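Local coordinates for protein putative nucleotidyltransferase TM1012 (Thermotoga maritima, PDB 4HX0) that is a putative nucleotidyltransferase of the aminoglycoside-2''-adenylyltransferase family, and so probably transfers a nucleotidyl group from a nucleoside triphosphate to an acceptor not yet identified, at residues A[9-14]-A[44-49]; A[28-33]-A[50-55]; A[38-43]-A[130-135]. One frame throughout, in Å; residues are numbered along the deposited sequence.

Contact 1 (A[9-14]-A[44-49]); sequences PEYLRV and VEVHDI. With BU1 (1,4-butanediol), chain U; BU1 (1,4-butanediol), chain L.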
loop_
_atom_site.group_PDB
_atom_site.type_symbol
_atom_site.label_atom_id
_atom_site.label_comp_id
_atom_site.label_asym_id
_atom_site.label_seq_id
_atom_site.Cartn_x
_atom_site.Cartn_y
_atom_site.Cartn_z
ATOM N N PRO A 9 18.555 -4.200 1.032
ATOM C CA PRO A 9 18.392 -4.992 2.241
ATOM C C PRO A 9 17.641 -4.291 3.395
ATOM O O PRO A 9 16.959 -4.978 4.132
ATOM C CB PRO A 9 19.835 -5.346 2.651
ATOM C CG PRO A 9 20.743 -4.644 1.686
ATOM C CD PRO A 9 19.925 -4.281 0.485
ATOM N N GLU A 10 17.767 -2.974 3.571
ATOM C CA GLU A 10 17.040 -2.245 4.616
ATOM C C GLU A 10 15.525 -2.491 4.512
ATOM O O GLU A 10 14.820 -2.649 5.523
ATOM C CB GLU A 10 17.357 -0.741 4.559
ATOM C CG GLU A 10 16.911 -0.040 3.284
ATOM C CD GLU A 10 17.334 1.405 3.213
ATOM O OE1 GLU A 10 16.881 2.197 4.068
ATOM O OE2 GLU A 10 18.103 1.753 2.289
ATOM N N TYR A 11 15.033 -2.503 3.272
ATOM C CA TYR A 11 13.604 -2.723 3.017
ATOM C C TYR A 11 13.214 -4.134 3.252
ATOM O O TYR A 11 12.164 -4.370 3.774
ATOM C CB TYR A 11 13.195 -2.299 1.617
ATOM C CG TYR A 11 13.321 -0.820 1.496
ATOM C CD1 TYR A 11 12.368 0.022 2.069
ATOM C CD2 TYR A 11 14.408 -0.251 0.851
ATOM C CE1 TYR A 11 12.502 1.398 2.006
ATOM C CE2 TYR A 11 14.544 1.128 0.782
ATOM C CZ TYR A 11 13.587 1.934 1.363
ATOM O OH TYR A 11 13.703 3.291 1.281
ATOM N N LEU A 12 14.076 -5.075 2.863
ATOM C CA LEU A 12 13.819 -6.492 3.121
ATOM C C LEU A 12 13.821 -6.799 4.613
ATOM O O LEU A 12 13.013 -7.589 5.106
ATOM C CB LEU A 12 14.858 -7.354 2.403
ATOM C CG LEU A 12 14.747 -7.377 0.879
ATOM C CD1 LEU A 12 15.967 -8.111 0.337
ATOM C CD2 LEU A 12 13.441 -7.997 0.393
ATOM N N ARG A 13 14.718 -6.135 5.338
ATOM C CA ARG A 13 14.808 -6.308 6.775
ATOM C C ARG A 13 13.523 -5.862 7.458
ATOM O O ARG A 13 13.008 -6.549 8.323
ATOM C CB ARG A 13 16.000 -5.531 7.326
ATOM C CG ARG A 13 17.338 -6.165 6.994
ATOM C CD ARG A 13 18.417 -5.662 7.934
ATOM N NE ARG A 13 18.660 -4.228 7.799
ATOM C CZ ARG A 13 19.495 -3.684 6.918
ATOM N NH1 ARG A 13 20.179 -4.444 6.062
ATOM N NH2 ARG A 13 19.641 -2.369 6.893
ATOM N N VAL A 14 13.016 -4.706 7.050
ATOM C CA VAL A 14 11.786 -4.191 7.639
ATOM C C VAL A 14 10.614 -5.052 7.193
ATOM O O VAL A 14 9.740 -5.390 7.986
ATOM C CB VAL A 14 11.577 -2.713 7.302
ATOM C CG1 VAL A 14 10.184 -2.261 7.738
ATOM C CG2 VAL A 14 12.677 -1.903 7.968
ATOM N N VAL A 44 12.215 -1.530 -9.679
ATOM C CA VAL A 44 11.904 -0.190 -9.244
ATOM C C VAL A 44 12.506 -0.044 -7.853
ATOM O O VAL A 44 12.492 -0.992 -7.064
ATOM C CB VAL A 44 10.366 0.059 -9.245
ATOM C CG1 VAL A 44 9.658 -0.742 -8.156
ATOM C CG2 VAL A 44 10.041 1.536 -9.134
ATOM N N GLU A 45 13.059 1.124 -7.561
ATOM C CA GLU A 45 13.566 1.388 -6.221
ATOM C C GLU A 45 12.406 1.600 -5.266
ATOM O O GLU A 45 11.393 2.195 -5.625
ATOM C CB GLU A 45 14.513 2.593 -6.188
ATOM C CG GLU A 45 15.971 2.243 -6.439
ATOM C CD GLU A 45 16.917 2.933 -5.465
ATOM O OE1 GLU A 45 16.496 3.917 -4.815
ATOM O OE2 GLU A 45 18.078 2.481 -5.343
ATOM N N VAL A 46 12.558 1.056 -4.061
ATOM C CA VAL A 46 11.602 1.259 -2.978
ATOM C C VAL A 46 12.109 2.344 -2.032
ATOM O O VAL A 46 13.305 2.435 -1.765
ATOM C CB VAL A 46 11.372 -0.045 -2.186
ATOM C CG1 VAL A 46 10.432 0.188 -1.014
ATOM C CG2 VAL A 46 10.824 -1.128 -3.100
ATOM N N HIS A 47 11.193 3.167 -1.529
ATOM C CA HIS A 47 11.553 4.281 -0.667
ATOM C C HIS A 47 10.813 4.253 0.635
ATOM O O HIS A 47 11.245 4.861 1.645
ATOM C CB HIS A 47 11.306 5.601 -1.387
ATOM C CG HIS A 47 12.084 5.741 -2.670
ATOM N ND1 HIS A 47 13.427 5.718 -2.706
ATOM C CD2 HIS A 47 11.663 5.904 -3.987
ATOM C CE1 HIS A 47 13.844 5.862 -3.976
ATOM N NE2 HIS A 47 12.761 5.975 -4.759
ATOM N N ASP A 48 9.689 3.553 0.629
ATOM C CA ASP A 48 8.905 3.306 1.822
ATOM C C ASP A 48 8.085 2.068 1.543
ATOM O O ASP A 48 8.113 1.528 0.432
ATOM C CB ASP A 48 8.003 4.494 2.143
ATOM C CG ASP A 48 7.163 4.912 0.964
ATOM O OD1 ASP A 48 7.008 4.094 0.032
ATOM O OD2 ASP A 48 6.667 6.057 0.950
ATOM N N ILE A 49 7.366 1.610 2.553
ATOM C CA ILE A 49 6.652 0.351 2.433
ATOM C C ILE A 49 5.187 0.701 2.626
ATOM O O ILE A 49 4.828 1.394 3.580
ATOM C CB ILE A 49 7.119 -0.655 3.485
ATOM C CG1 ILE A 49 8.600 -1.032 3.261
ATOM C CG2 ILE A 49 6.217 -1.886 3.492
ATOM C CD1 ILE A 49 9.143 -1.955 4.335
HETATM C C1 BU1 U . 18.992 -1.554 -5.352
HETATM C C2 BU1 U . 17.623 -0.880 -5.433
HETATM C C3 BU1 U . 16.550 -1.633 -4.648
HETATM C C4 BU1 U . 15.460 -0.686 -4.141
HETATM O O5 BU1 U . 19.966 -0.711 -5.981
HETATM O O6 BU1 U . 14.888 -1.097 -2.908
HETATM C C1 BU1 L . 4.850 4.062 -4.959
HETATM C C2 BU1 L . 5.623 3.899 -3.654
HETATM C C3 BU1 L . 6.534 5.100 -3.418
HETATM C C4 BU1 L . 8.004 4.735 -3.544
HETATM O O5 BU1 L . 4.982 5.393 -5.450
HETATM O O6 BU1 L . 8.388 3.881 -2.464
#
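Y11 reaches from helix 9-22 to the loop ahead of strand 49-53, and both its ring and its hydroxyl meet that loop. With chi1 at -67°, CG lies beside the backbone N and the ring passes V46, the two side chains running in opposite directions. The apolar contacts gather here. V46 CG1 sits over one face as a CH-pi contact, 3.9 Å from the ring centroid and 21° off the normal, displaced toward CD1. I49 CG1 approaches the ring edge, 4.1 Å from Y11 CD1. One turn further along the helix, V14 CG1 touches I49 CD1 at 3.6 Å, so the isoleucine bridges both helical residues.

Polar contact between the segments is slight: Y11 OH gives a weak hydrogen bond to H47 O (2.9 Å). The bound diols add more. O6 of one 1,4-butanediol accepts from H47 N at 3.0 Å and donates to D48 OD1 at 2.9 Å, so D48 and the loop backbone grip it together. A second diol lies along E45 and V46; E45, in the conformer modelled here, also forms a salt bridge with R8.

Y11 and V14 also pack on I93 of strand 93-103, V46 and I49 rest on L35 of helix 33-39, and the I49 backbone pairs with K94 and E96, so the first turns of helix 9-22 pack against both the loop and strand 93-103.

Contact 2 (A[28-33]-A[50-55]); sequences NWVVTG and DIQTDE. With BU1 (1,4-butanediol), chain P.
V30 and Q52 form the hydrogen-bonded pair at the centre of an antiparallel strand contact, where strand 29-32, the end strand of the five-stranded mixed sheet, whose other side meets strand 128-133 through V31 and P131, lies against strand 49-53. V30 N reaches Q52 O at 2.8 Å and Q52 N reaches V30 O at 2.9 Å. Further along, T32 N bonds to D50 O at 2.8 Å, and a water joins T32 O to D50 N where the strands part.

At the other end T53 OG1, anti to its backbone N (chi1 180°), donates to N28 O from 39° above the carbonyl plane, the modelled 2.5 Å being short enough to leave the exact distance in doubt. N28 ND2 makes a weak bond to D54 OD2, amide and carboxylate planes being 82° apart. N28 OD1 is bound by K120, while D54 OD1 caps G57 N of the next helix.

On the face turned to helix 9-22, I51 CD1 fits between the ring edge of W29, 3.9 Å from CE3, and V31 CG2. The opposite face carries V30, T32, D50 and Q52. There, in the conformer modelled here, T32 CG2 touches D50 CB at 3.5 Å.

Glycine followed by S34 after one strand, with D48 and D50 around the start of the next, matches the nucleotidyltransferase signature of the polymerase beta-like fold, whose paired acidic residues usually bind catalytic metal ions.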
loop_
_atom_site.group_PDB
_atom_site.type_symbol
_atom_site.label_atom_id
_atom_site.label_comp_id
_atom_site.label_asym_id
_atom_site.label_seq_id
_atom_site.Cartn_x
_atom_site.Cartn_y
_atom_site.Cartn_z
ATOM N N ASN A 28 -5.795 -9.308 6.956
ATOM C CA ASN A 28 -5.914 -9.278 5.517
ATOM C C ASN A 28 -5.087 -8.099 5.047
ATOM O O ASN A 28 -5.552 -6.974 5.081
ATOM C CB ASN A 28 -7.395 -9.088 5.178
ATOM C CG ASN A 28 -7.647 -8.851 3.708
ATOM O OD1 ASN A 28 -6.869 -9.258 2.861
ATOM N ND2 ASN A 28 -8.735 -8.127 3.409
ATOM N N TRP A 29 -3.845 -8.374 4.624
ATOM C CA TRP A 29 -2.941 -7.339 4.231
ATOM C C TRP A 29 -2.201 -7.707 2.986
ATOM O O TRP A 29 -2.072 -8.878 2.625
ATOM C CB TRP A 29 -1.974 -6.997 5.370
ATOM C CG TRP A 29 -1.003 -8.109 5.672
ATOM C CD1 TRP A 29 -1.267 -9.335 6.270
ATOM C CD2 TRP A 29 0.427 -8.142 5.356
ATOM N NE1 TRP A 29 -0.128 -10.086 6.348
ATOM C CE2 TRP A 29 0.922 -9.427 5.836
ATOM C CE3 TRP A 29 1.322 -7.250 4.760
ATOM C CZ2 TRP A 29 2.265 -9.804 5.698
ATOM C CZ3 TRP A 29 2.669 -7.626 4.652
ATOM C CH2 TRP A 29 3.126 -8.872 5.105
ATOM N N VAL A 30 -1.707 -6.687 2.313
ATOM C CA VAL A 30 -0.883 -6.862 1.134
ATOM C C VAL A 30 0.108 -5.736 1.132
ATOM O O VAL A 30 -0.178 -4.642 1.612
ATOM C CB VAL A 30 -1.680 -6.770 -0.193
ATOM C CG1 VAL A 30 -2.457 -8.045 -0.456
ATOM C CG2 VAL A 30 -2.593 -5.556 -0.201
ATOM N N VAL A 31 1.278 -6.021 0.599
ATOM C CA VAL A 31 2.227 -4.968 0.312
ATOM C C VAL A 31 1.717 -4.357 -0.970
ATOM O O VAL A 31 1.263 -5.057 -1.879
ATOM C CB VAL A 31 3.631 -5.566 0.120
ATOM C CG1 VAL A 31 4.639 -4.513 -0.342
ATOM C CG2 VAL A 31 4.095 -6.174 1.436
ATOM N N THR A 32 1.755 -3.039 -1.053
ATOM C CA THR A 32 1.369 -2.385 -2.285
ATOM C C THR A 32 2.469 -1.390 -2.654
ATOM O O THR A 32 3.585 -1.499 -2.157
ATOM C CB THR A 32 -0.065 -1.802 -2.181
ATOM O OG1 THR A 32 -0.460 -1.217 -3.430
ATOM C CG2 THR A 32 -0.165 -0.789 -1.067
ATOM N N GLY A 33 2.189 -0.459 -3.560
ATOM C CA GLY A 33 3.186 0.535 -3.926
ATOM C C GLY A 33 4.433 -0.100 -4.516
ATOM O O GLY A 33 4.397 -1.220 -5.038
ATOM N N ASP A 50 4.357 0.266 1.691
ATOM C CA ASP A 50 2.928 0.537 1.741
ATOM C C ASP A 50 2.239 -0.754 2.042
ATOM O O ASP A 50 2.450 -1.739 1.355
ATOM C CB ASP A 50 2.433 1.034 0.392
ATOM C CG ASP A 50 3.038 2.337 0.013
ATOM O OD1 ASP A 50 3.227 3.172 0.908
ATOM O OD2 ASP A 50 3.355 2.531 -1.171
ATOM N N ILE A 51 1.419 -0.745 3.077
ATOM C CA ILE A 51 0.640 -1.901 3.422
ATOM C C ILE A 51 -0.804 -1.499 3.229
ATOM O O ILE A 51 -1.272 -0.519 3.795
ATOM C CB ILE A 51 0.883 -2.360 4.876
ATOM C CG1 ILE A 51 2.366 -2.698 5.128
ATOM C CG2 ILE A 51 -0.023 -3.542 5.226
ATOM C CD1 ILE A 51 2.957 -3.729 4.185
ATOM N N GLN A 52 -1.502 -2.239 2.389
ATOM C CA GLN A 52 -2.901 -2.010 2.229
ATOM C C GLN A 52 -3.627 -3.168 2.906
ATOM O O GLN A 52 -3.167 -4.315 2.901
ATOM C CB GLN A 52 -3.242 -1.925 0.747
ATOM C CG GLN A 52 -4.716 -1.789 0.454
ATOM C CD GLN A 52 -4.967 -1.452 -0.998
ATOM O OE1 GLN A 52 -4.030 -1.161 -1.738
ATOM N NE2 GLN A 52 -6.234 -1.480 -1.410
ATOM N N THR A 53 -4.757 -2.861 3.507
ATOM C CA THR A 53 -5.441 -3.851 4.288
ATOM C C THR A 53 -6.898 -3.430 4.299
ATOM O O THR A 53 -7.294 -2.554 3.545
ATOM C CB THR A 53 -4.815 -3.913 5.709
ATOM O OG1 THR A 53 -5.493 -4.897 6.497
ATOM C CG2 THR A 53 -4.872 -2.528 6.399
ATOM N N ASP A 54 -7.706 -4.059 5.123
ATOM C CA ASP A 54 -9.085 -3.636 5.187
ATOM C C ASP A 54 -9.209 -2.729 6.390
ATOM O O ASP A 54 -8.215 -2.421 7.032
ATOM C CB ASP A 54 -10.034 -4.830 5.190
ATOM C CG ASP A 54 -9.668 -5.880 6.231
ATOM O OD1 ASP A 54 -8.886 -5.581 7.158
ATOM O OD2 ASP A 54 -10.172 -7.022 6.119
ATOM N N GLU A 55 -10.408 -2.246 6.685
ATOM C CA GLU A 55 -10.555 -1.330 7.799
ATOM C C GLU A 55 -10.045 -1.950 9.110
ATOM O O GLU A 55 -9.241 -1.347 9.819
ATOM C CB GLU A 55 -12.022 -0.921 7.936
ATOM C CG GLU A 55 -12.251 -0.041 9.137
ATOM C CD GLU A 55 -13.646 0.538 9.146
ATOM O OE1 GLU A 55 -14.354 0.399 8.123
ATOM O OE2 GLU A 55 -14.005 1.129 10.175
HETATM C C1 BU1 P . -0.816 -13.213 7.538
HETATM C C2 BU1 P . 0.547 -12.812 6.960
HETATM C C3 BU1 P . 0.705 -13.372 5.561
HETATM C C4 BU1 P . 2.037 -14.059 5.328
HETATM O O5 BU1 P . -1.552 -12.079 8.030
HETATM O O6 BU1 P . 1.830 -15.104 4.362
HETATM O O HOH W 1 -7.753 -7.769 8.473
HETATM O O HOH W 2 5.483 -0.632 -0.604
#

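Contact 3 (A[38-43]-A[130-135]); sequences ALQGVP and IPVLSL. With NA (sodium ion), chain C.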
loop_
_atom_site.group_PDB
_atom_site.type_symbol
_atom_site.label_atom_id
_atom_site.label_comp_id
_atom_site.label_asym_id
_atom_site.label_seq_id
_atom_site.Cartn_x
_atom_site.Cartn_y
_atom_site.Cartn_z
ATOM N N ALA A 38 8.381 -4.306 -6.997
ATOM C CA ALA A 38 9.694 -4.905 -6.857
ATOM C C ALA A 38 9.616 -6.400 -6.507
ATOM O O ALA A 38 10.308 -7.221 -7.124
ATOM C CB ALA A 38 10.532 -4.150 -5.834
ATOM N N LEU A 39 8.780 -6.749 -5.531
ATOM C CA LEU A 39 8.615 -8.144 -5.144
ATOM C C LEU A 39 8.106 -8.977 -6.305
ATOM O O LEU A 39 8.313 -10.181 -6.354
ATOM C CB LEU A 39 7.664 -8.271 -3.961
ATOM C CG LEU A 39 8.190 -7.729 -2.624
ATOM C CD1 LEU A 39 7.005 -7.485 -1.707
ATOM C CD2 LEU A 39 9.192 -8.676 -1.988
ATOM N N GLN A 40 7.431 -8.333 -7.239
ATOM C CA GLN A 40 6.893 -9.075 -8.365
ATOM C C GLN A 40 7.759 -8.895 -9.608
ATOM O O GLN A 40 7.280 -9.050 -10.723
ATOM C CB GLN A 40 5.448 -8.664 -8.601
ATOM C CG GLN A 40 4.553 -9.024 -7.411
ATOM C CD GLN A 40 3.111 -8.650 -7.623
ATOM O OE1 GLN A 40 2.338 -9.423 -8.176
ATOM N NE2 GLN A 40 2.723 -7.479 -7.141
ATOM N N GLY A 41 9.024 -8.536 -9.401
ATOM C CA GLY A 41 10.017 -8.539 -10.475
ATOM C C GLY A 41 10.172 -7.291 -11.324
ATOM O O GLY A 41 10.931 -7.290 -12.311
ATOM N N VAL A 42 9.475 -6.223 -10.955
ATOM C CA VAL A 42 9.573 -4.988 -11.700
ATOM C C VAL A 42 10.706 -4.204 -11.061
ATOM O O VAL A 42 10.679 -3.955 -9.854
ATOM C CB VAL A 42 8.240 -4.200 -11.739
ATOM C CG1 VAL A 42 8.380 -2.954 -12.610
ATOM C CG2 VAL A 42 7.139 -5.079 -12.307
ATOM N N PRO A 43 11.742 -3.876 -11.848
ATOM C CA PRO A 43 12.906 -3.246 -11.233
ATOM C C PRO A 43 12.573 -1.793 -10.923
ATOM O O PRO A 43 12.583 -0.939 -11.806
ATOM C CB PRO A 43 13.988 -3.377 -12.314
ATOM C CG PRO A 43 13.226 -3.363 -13.603
ATOM C CD PRO A 43 11.865 -3.955 -13.320
ATOM N N ILE A 130 5.072 -13.383 1.135
ATOM C CA ILE A 130 4.592 -12.011 1.278
ATOM C C ILE A 130 3.350 -11.798 0.412
ATOM O O ILE A 130 3.386 -12.085 -0.792
ATOM C CB ILE A 130 5.689 -11.023 0.846
ATOM C CG1 ILE A 130 6.958 -11.223 1.705
ATOM C CG2 ILE A 130 5.173 -9.587 0.869
ATOM C CD1 ILE A 130 6.779 -10.841 3.158
ATOM N N PRO A 131 2.247 -11.324 1.029
ATOM C CA PRO A 131 1.069 -11.014 0.229
ATOM C C PRO A 131 1.277 -9.693 -0.473
ATOM O O PRO A 131 1.713 -8.735 0.149
ATOM C CB PRO A 131 -0.049 -10.870 1.263
ATOM C CG PRO A 131 0.649 -10.495 2.542
ATOM C CD PRO A 131 2.025 -11.110 2.474
ATOM N N VAL A 132 0.972 -9.667 -1.760
ATOM C CA VAL A 132 1.040 -8.458 -2.563
ATOM C C VAL A 132 -0.240 -8.419 -3.383
ATOM O O VAL A 132 -0.892 -9.443 -3.576
ATOM C CB VAL A 132 2.261 -8.431 -3.515
ATOM C CG1 VAL A 132 3.568 -8.530 -2.742
ATOM C CG2 VAL A 132 2.200 -9.559 -4.553
ATOM N N LEU A 133 -0.595 -7.240 -3.862
ATOM C CA LEU A 133 -1.609 -7.150 -4.907
ATOM C C LEU A 133 -0.975 -7.416 -6.248
ATOM O O LEU A 133 0.162 -6.998 -6.498
ATOM C CB LEU A 133 -2.294 -5.782 -4.921
ATOM C CG LEU A 133 -3.228 -5.585 -3.737
ATOM C CD1 LEU A 133 -3.825 -4.200 -3.774
ATOM C CD2 LEU A 133 -4.312 -6.662 -3.695
ATOM N N SER A 134 -1.712 -8.104 -7.117
ATOM C CA SER A 134 -1.190 -8.469 -8.427
ATOM C C SER A 134 -0.637 -7.256 -9.163
ATOM O O SER A 134 -1.117 -6.140 -8.977
ATOM C CB SER A 134 -2.269 -9.110 -9.285
ATOM O OG SER A 134 -3.245 -8.142 -9.613
ATOM N N LEU A 135 0.370 -7.496 -9.998
ATOM C CA LEU A 135 0.930 -6.458 -10.849
ATOM C C LEU A 135 -0.161 -5.840 -11.694
ATOM O O LEU A 135 -0.220 -4.632 -11.856
ATOM C CB LEU A 135 1.978 -7.034 -11.797
ATOM C CG LEU A 135 3.343 -7.274 -11.188
ATOM C CD1 LEU A 135 4.223 -7.938 -12.229
ATOM C CD2 LEU A 135 3.940 -5.945 -10.705
HETATM NA NA NA C . 12.537 -6.210 -8.588
HETATM O O HOH W 3 0.910 -10.396 -10.549
#
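Q40 leaves the end of helix 33-39 with CG beside its backbone N (chi1 -64°) and runs on extended (chi2 -179°), which carries its amide across to the end of strand 128-133. The terminal amide uses both its atoms there. NE2 donates to L133 O at 2.7 Å, the donor tilted 26° from the carbonyl plane, and also to S36 O. OE1 takes a weak bond from L135 N, and a water bridges the same two atoms; R121 adds a further weak bond to OE1. V132 comes from the opposite direction and presses CG2 to within 3.3 Å of Q40 CD, a tight fit.

Apolar contacts flank the amide. L39 CD1 reaches both V132 CG1 (3.7 Å) and I130 CG2 (3.8 Å), while V42 CG2 slides past L135 CD2 at 3.7 Å and Q40 CB packs on L135 CG. S134 caps helix 135-159 through Y137 N.

On the far side of the turn a sodium ion is bound by A38 O at 2.9 Å. G41, with positive phi, is the C-prime residue of a Schellman motif, G41 N bonding to A38 O and V42 N to F37 O. A Schellman-ended helix is thus pinned to a strand-to-helix junction.

Helix 33-39 and the loop after it tie the three contacts together, following strand 29-32 of contact 2 and leading through 44-49 of contact 1 into strand 49-53. Contacts 2 and 3, centres about 12 Å apart, meet directly: V31 N probably bonds to P131 O at 2.8 Å, and V30 CG2 packs on L133 CG at 3.6 Å. Contact 1 touches contact 3 more lightly, V46 CG2 lying 4.1 Å from A38 CB. Contacts 1 and 2, centres about 15 Å apart, adjoin at I49 and D50. H47 and D48 of contact 1 and D50 of contact 2 line one butanediol pocket with S34, probably marking the active-site region.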